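Local coordinates for metallo-beta-lactamase family protein (Staphylococcus aureus, PDB 3R2U) that binds an iron(III) ion and probably acts as a metal-dependent hydrolase or related oxidoreductase of the metallo-beta-lactamase superfamily, at residues F30-L41 against I52-Y62. Numbering follows the deposited sequence.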
loop_
_atom_site.group_PDB
_atom_site.type_symbol
_atom_site.label_atom_id
_atom_site.label_comp_id
_atom_site.label_asym_id
_atom_site.label_seq_id
_atom_site.Cartn_x
_atom_site.Cartn_y
_atom_site.Cartn_z
ATOM N N PHE A 30 -11.332 -6.140 16.747
ATOM C CA PHE A 30 -10.590 -5.081 16.029
ATOM C C PHE A 30 -9.962 -4.224 17.102
ATOM O O PHE A 30 -10.666 -3.716 17.973
ATOM C CB PHE A 30 -11.529 -4.212 15.165
ATOM C CG PHE A 30 -12.250 -4.978 14.077
ATOM C CD1 PHE A 30 -13.338 -5.796 14.385
ATOM C CD2 PHE A 30 -11.856 -4.864 12.756
ATOM C CE1 PHE A 30 -13.996 -6.521 13.384
ATOM C CE2 PHE A 30 -12.535 -5.564 11.740
ATOM C CZ PHE A 30 -13.597 -6.394 12.062
ATOM N N TYR A 31 -8.649 -4.046 17.048
ATOM C CA TYR A 31 -7.963 -3.282 18.066
ATOM C C TYR A 31 -7.272 -2.100 17.455
ATOM O O TYR A 31 -6.520 -2.258 16.502
ATOM C CB TYR A 31 -6.905 -4.133 18.750
ATOM C CG TYR A 31 -6.455 -3.542 20.067
ATOM C CD1 TYR A 31 -7.320 -3.569 21.166
ATOM C CD2 TYR A 31 -5.193 -2.975 20.230
ATOM C CE1 TYR A 31 -6.964 -3.059 22.372
ATOM C CE2 TYR A 31 -4.807 -2.441 21.480
ATOM C CZ TYR A 31 -5.721 -2.502 22.542
ATOM O OH TYR A 31 -5.446 -2.010 23.788
ATOM N N ASP A 32 -7.536 -0.913 17.973
ATOM C CA ASP A 32 -6.799 0.259 17.499
ATOM C C ASP A 32 -5.666 0.498 18.482
ATOM O O ASP A 32 -5.894 0.761 19.659
ATOM C CB ASP A 32 -7.661 1.492 17.389
ATOM C CG ASP A 32 -6.860 2.687 16.885
ATOM O OD1 ASP A 32 -5.962 3.178 17.617
ATOM O OD2 ASP A 32 -7.108 3.111 15.752
ATOM N N LYS A 33 -4.441 0.399 18.010
ATOM C CA LYS A 33 -3.286 0.570 18.895
ATOM C C LYS A 33 -3.172 1.983 19.511
ATOM O O LYS A 33 -2.719 2.138 20.656
ATOM C CB LYS A 33 -2.012 0.225 18.142
ATOM C CG LYS A 33 -1.685 1.221 17.011
ATOM C CD LYS A 33 -0.335 0.934 16.374
ATOM C CE LYS A 33 0.043 2.027 15.384
ATOM N NZ LYS A 33 1.389 1.809 14.815
ATOM N N HIS A 34 -3.583 3.017 18.780
ATOM C CA HIS A 34 -3.471 4.395 19.307
ATOM C C HIS A 34 -4.501 4.676 20.381
ATOM O O HIS A 34 -4.218 5.346 21.392
ATOM C CB HIS A 34 -3.611 5.410 18.195
ATOM C CG HIS A 34 -2.515 5.344 17.193
ATOM N ND1 HIS A 34 -2.701 4.858 15.919
ATOM C CD2 HIS A 34 -1.202 5.668 17.290
ATOM C CE1 HIS A 34 -1.562 4.931 15.259
ATOM N NE2 HIS A 34 -0.637 5.411 16.071
ATOM N N LEU A 35 -5.692 4.136 20.169
ATOM C CA LEU A 35 -6.788 4.294 21.105
ATOM C C LEU A 35 -6.744 3.278 22.249
ATOM O O LEU A 35 -7.390 3.493 23.261
ATOM C CB LEU A 35 -8.126 4.113 20.367
ATOM C CG LEU A 35 -8.410 5.003 19.161
ATOM C CD1 LEU A 35 -9.753 4.611 18.508
ATOM C CD2 LEU A 35 -8.393 6.470 19.560
ATOM N N SER A 36 -6.000 2.177 22.073
ATOM C CA SER A 36 -5.980 1.047 23.031
ATOM C C SER A 36 -7.409 0.543 23.201
ATOM O O SER A 36 -7.833 0.143 24.300
ATOM C CB SER A 36 -5.421 1.447 24.388
ATOM O OG SER A 36 -4.052 1.777 24.318
ATOM N N GLN A 37 -8.133 0.522 22.087
ATOM C CA GLN A 37 -9.559 0.233 22.080
ATOM C C GLN A 37 -9.916 -0.990 21.276
ATOM O O GLN A 37 -9.418 -1.182 20.166
ATOM C CB GLN A 37 -10.271 1.479 21.538
ATOM C CG GLN A 37 -11.802 1.487 21.634
ATOM C CD GLN A 37 -12.508 0.894 20.441
ATOM O OE1 GLN A 37 -11.951 0.821 19.342
ATOM N NE2 GLN A 37 -13.756 0.477 20.643
ATOM N N ALA A 38 -10.815 -1.800 21.845
ATOM C CA ALA A 38 -11.291 -3.009 21.214
ATOM C C ALA A 38 -12.761 -2.911 20.836
ATOM O O ALA A 38 -13.594 -2.580 21.668
ATOM C CB ALA A 38 -11.078 -4.219 22.129
ATOM N N SER A 39 -13.042 -3.196 19.568
ATOM C CA SER A 39 -14.383 -3.282 19.026
ATOM C C SER A 39 -14.493 -4.688 18.431
ATOM O O SER A 39 -13.472 -5.352 18.223
ATOM C CB SER A 39 -14.652 -2.195 17.996
ATOM O OG SER A 39 -13.706 -2.158 16.954
ATOM N N TYR A 40 -15.714 -5.124 18.130
ATOM C CA TYR A 40 -15.962 -6.488 17.693
ATOM C C TYR A 40 -17.017 -6.558 16.612
ATOM O O TYR A 40 -17.937 -5.728 16.558
ATOM C CB TYR A 40 -16.454 -7.325 18.901
ATOM C CG TYR A 40 -15.483 -7.342 20.086
ATOM C CD1 TYR A 40 -15.516 -6.339 21.061
ATOM C CD2 TYR A 40 -14.525 -8.345 20.219
ATOM C CE1 TYR A 40 -14.612 -6.332 22.147
ATOM C CE2 TYR A 40 -13.621 -8.348 21.295
ATOM C CZ TYR A 40 -13.679 -7.339 22.253
ATOM O OH TYR A 40 -12.792 -7.329 23.291
ATOM N N LEU A 41 -16.862 -7.546 15.743
ATOM C CA LEU A 41 -17.871 -7.871 14.746
ATOM C C LEU A 41 -18.271 -9.309 15.029
ATOM O O LEU A 41 -17.408 -10.177 15.166
ATOM C CB LEU A 41 -17.338 -7.735 13.308
ATOM C CG LEU A 41 -18.301 -8.028 12.147
ATOM C CD1 LEU A 41 -19.371 -6.980 12.084
ATOM C CD2 LEU A 41 -17.565 -8.076 10.810
ATOM N N ILE A 52 -21.739 -4.711 14.915
ATOM C CA ILE A 52 -20.486 -4.117 15.394
ATOM C C ILE A 52 -20.710 -3.659 16.834
ATOM O O ILE A 52 -21.673 -2.939 17.113
ATOM C CB ILE A 52 -20.060 -2.866 14.629
ATOM C CG1 ILE A 52 -19.967 -3.108 13.123
ATOM C CG2 ILE A 52 -18.706 -2.391 15.152
ATOM C CD1 ILE A 52 -19.855 -1.809 12.315
ATOM N N ILE A 53 -19.815 -4.051 17.738
ATOM C CA ILE A 53 -19.862 -3.595 19.130
ATOM C C ILE A 53 -18.746 -2.560 19.354
ATOM O O ILE A 53 -17.576 -2.807 19.021
ATOM C CB ILE A 53 -19.733 -4.760 20.104
ATOM C CG1 ILE A 53 -20.969 -5.663 19.953
ATOM C CG2 ILE A 53 -19.612 -4.235 21.532
ATOM C CD1 ILE A 53 -20.882 -6.905 20.716
ATOM N N ASP A 54 -19.129 -1.413 19.917
ATOM C CA ASP A 54 -18.257 -0.271 20.150
ATOM C C ASP A 54 -17.520 0.212 18.884
ATOM O O ASP A 54 -16.312 0.347 18.870
ATOM C CB ASP A 54 -17.295 -0.529 21.337
ATOM C CG ASP A 54 -18.009 -0.475 22.708
ATOM O OD1 ASP A 54 -19.137 0.085 22.768
ATOM O OD2 ASP A 54 -17.419 -0.941 23.735
ATOM N N PRO A 55 -18.269 0.523 17.826
ATOM C CA PRO A 55 -17.612 0.956 16.611
ATOM C C PRO A 55 -16.903 2.287 16.697
ATOM O O PRO A 55 -17.357 3.188 17.385
ATOM C CB PRO A 55 -18.771 1.114 15.635
ATOM C CG PRO A 55 -19.962 1.400 16.513
ATOM C CD PRO A 55 -19.733 0.522 17.687
ATOM N N ILE A 56 -15.781 2.379 15.980
ATOM C CA ILE A 56 -15.051 3.614 15.822
ATOM C C ILE A 56 -15.752 4.346 14.660
ATOM O O ILE A 56 -16.691 3.801 14.071
ATOM C CB ILE A 56 -13.550 3.379 15.552
ATOM C CG1 ILE A 56 -13.316 2.550 14.278
ATOM C CG2 ILE A 56 -12.929 2.662 16.748
ATOM C CD1 ILE A 56 -11.855 2.550 13.816
ATOM N N ARG A 57 -15.301 5.559 14.334
ATOM C CA ARG A 57 -15.947 6.370 13.286
ATOM C C ARG A 57 -15.717 5.884 11.859
ATOM O O ARG A 57 -16.579 6.059 10.989
ATOM C CB ARG A 57 -15.475 7.825 13.363
ATOM C CG ARG A 57 -16.052 8.604 14.463
ATOM C CD ARG A 57 -15.469 9.997 14.446
ATOM N NE ARG A 57 -16.089 10.896 13.481
ATOM C CZ ARG A 57 -15.508 11.990 12.991
ATOM N NH1 ARG A 57 -14.235 12.281 13.296
ATOM N NH2 ARG A 57 -16.179 12.782 12.173
ATOM N N ASP A 58 -14.523 5.351 11.610
ATOM C CA ASP A 58 -14.183 4.809 10.302
ATOM C C ASP A 58 -14.690 3.378 10.293
ATOM O O ASP A 58 -14.194 2.530 11.042
ATOM C CB ASP A 58 -12.685 4.890 10.095
ATOM C CG ASP A 58 -12.225 4.201 8.854
ATOM O OD1 ASP A 58 -13.050 3.636 8.116
ATOM O OD2 ASP A 58 -11.000 4.200 8.643
ATOM N N LEU A 59 -15.688 3.104 9.461
ATOM C CA LEU A 59 -16.332 1.786 9.460
ATOM C C LEU A 59 -15.737 0.799 8.456
ATOM O O LEU A 59 -16.170 -0.342 8.398
ATOM C CB LEU A 59 -17.824 1.954 9.139
ATOM C CG LEU A 59 -18.660 2.873 10.048
ATOM C CD1 LEU A 59 -20.144 2.861 9.610
ATOM C CD2 LEU A 59 -18.540 2.471 11.504
ATOM N N SER A 60 -14.749 1.236 7.689
ATOM C CA SER A 60 -14.194 0.433 6.595
ATOM C C SER A 60 -13.690 -0.965 6.953
ATOM O O SER A 60 -13.920 -1.906 6.195
ATOM C CB SER A 60 -13.106 1.208 5.840
ATOM O OG SER A 60 -12.001 1.507 6.659
ATOM N N SER A 61 -13.011 -1.099 8.093
ATOM C CA SER A 61 -12.480 -2.391 8.504
ATOM C C SER A 61 -13.587 -3.387 8.769
ATOM O O SER A 61 -13.512 -4.530 8.320
ATOM C CB SER A 61 -11.582 -2.261 9.731
ATOM O OG SER A 61 -10.307 -1.773 9.365
ATOM N N TYR A 62 -14.627 -2.956 9.474
ATOM C CA TYR A 62 -15.739 -3.840 9.768
ATOM C C TYR A 62 -16.411 -4.262 8.454
ATOM O O TYR A 62 -16.714 -5.441 8.242
ATOM C CB TYR A 62 -16.773 -3.172 10.675
ATOM C CG TYR A 62 -16.222 -2.461 11.885
ATOM C CD1 TYR A 62 -15.588 -3.159 12.911
ATOM C CD2 TYR A 62 -16.393 -1.087 12.037
ATOM C CE1 TYR A 62 -15.108 -2.506 14.025
ATOM C CE2 TYR A 62 -15.921 -0.422 13.133
ATOM C CZ TYR A 62 -15.295 -1.125 14.140
ATOM O OH TYR A 62 -14.824 -0.443 15.228
HETATM O O HOH W 1 -14.741 0.065 23.502
HETATM O O HOH W 2 -16.070 -3.266 23.128
#
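The ring of F30 takes the edge of Y62 on one face, with CD1 of Y62 3.6 Å above the ring plane, over its centre; S39 O lies in plane at the rim of F30. The Y62 ring carries I52 CG2 over the centre of one face and meets F30 CE1 and S39 OG at its edge. With planes at 68° and centroids 4.8 Å apart, the two rings form a T-shaped pair. In this metallo-beta-lactamase fold they illustrate how a helix is seated on a sheet: strands 25-32, 37-44 and 49-53 run antiparallel side by side, and the first turn of helix 60-69 packs against them through S61 and Y62. The chi1 of F30, -62°, sets CG opposite the carbonyl carbon and aims the ring at that turn, where CE2 also approaches S61 CB.

Strands 37-44 and 49-53 are joined by a hydrogen-bonded pair, Y40 with I53, whose I53 N to Y40 O bond is 2.8 Å long. Beyond it, where strand 49-53 ends, side chains take over. The Q37 chain bends at chi2 (-89°) and brings NE2 to D54 O at 3.1 Å, on a lone pair in the carbonyl plane, while OE1 lies against I56 CG2. A water links the same NE2 to D54 OD2; a second ties that oxygen to A38 O. D54 OD1 meanwhile accepts from T79 N and H82 NE2, and the side chain lies about 8 Å from the iron, so this network borders the metal site formed by H80, H143 and D169. The hydroxyl of Y62 ties the start of helix 60-69 to the loop before it and to strand 37-44: OH accepts from I56 N at 3.1 Å and shares a 2.7 Å hydrogen bond with S39 OG.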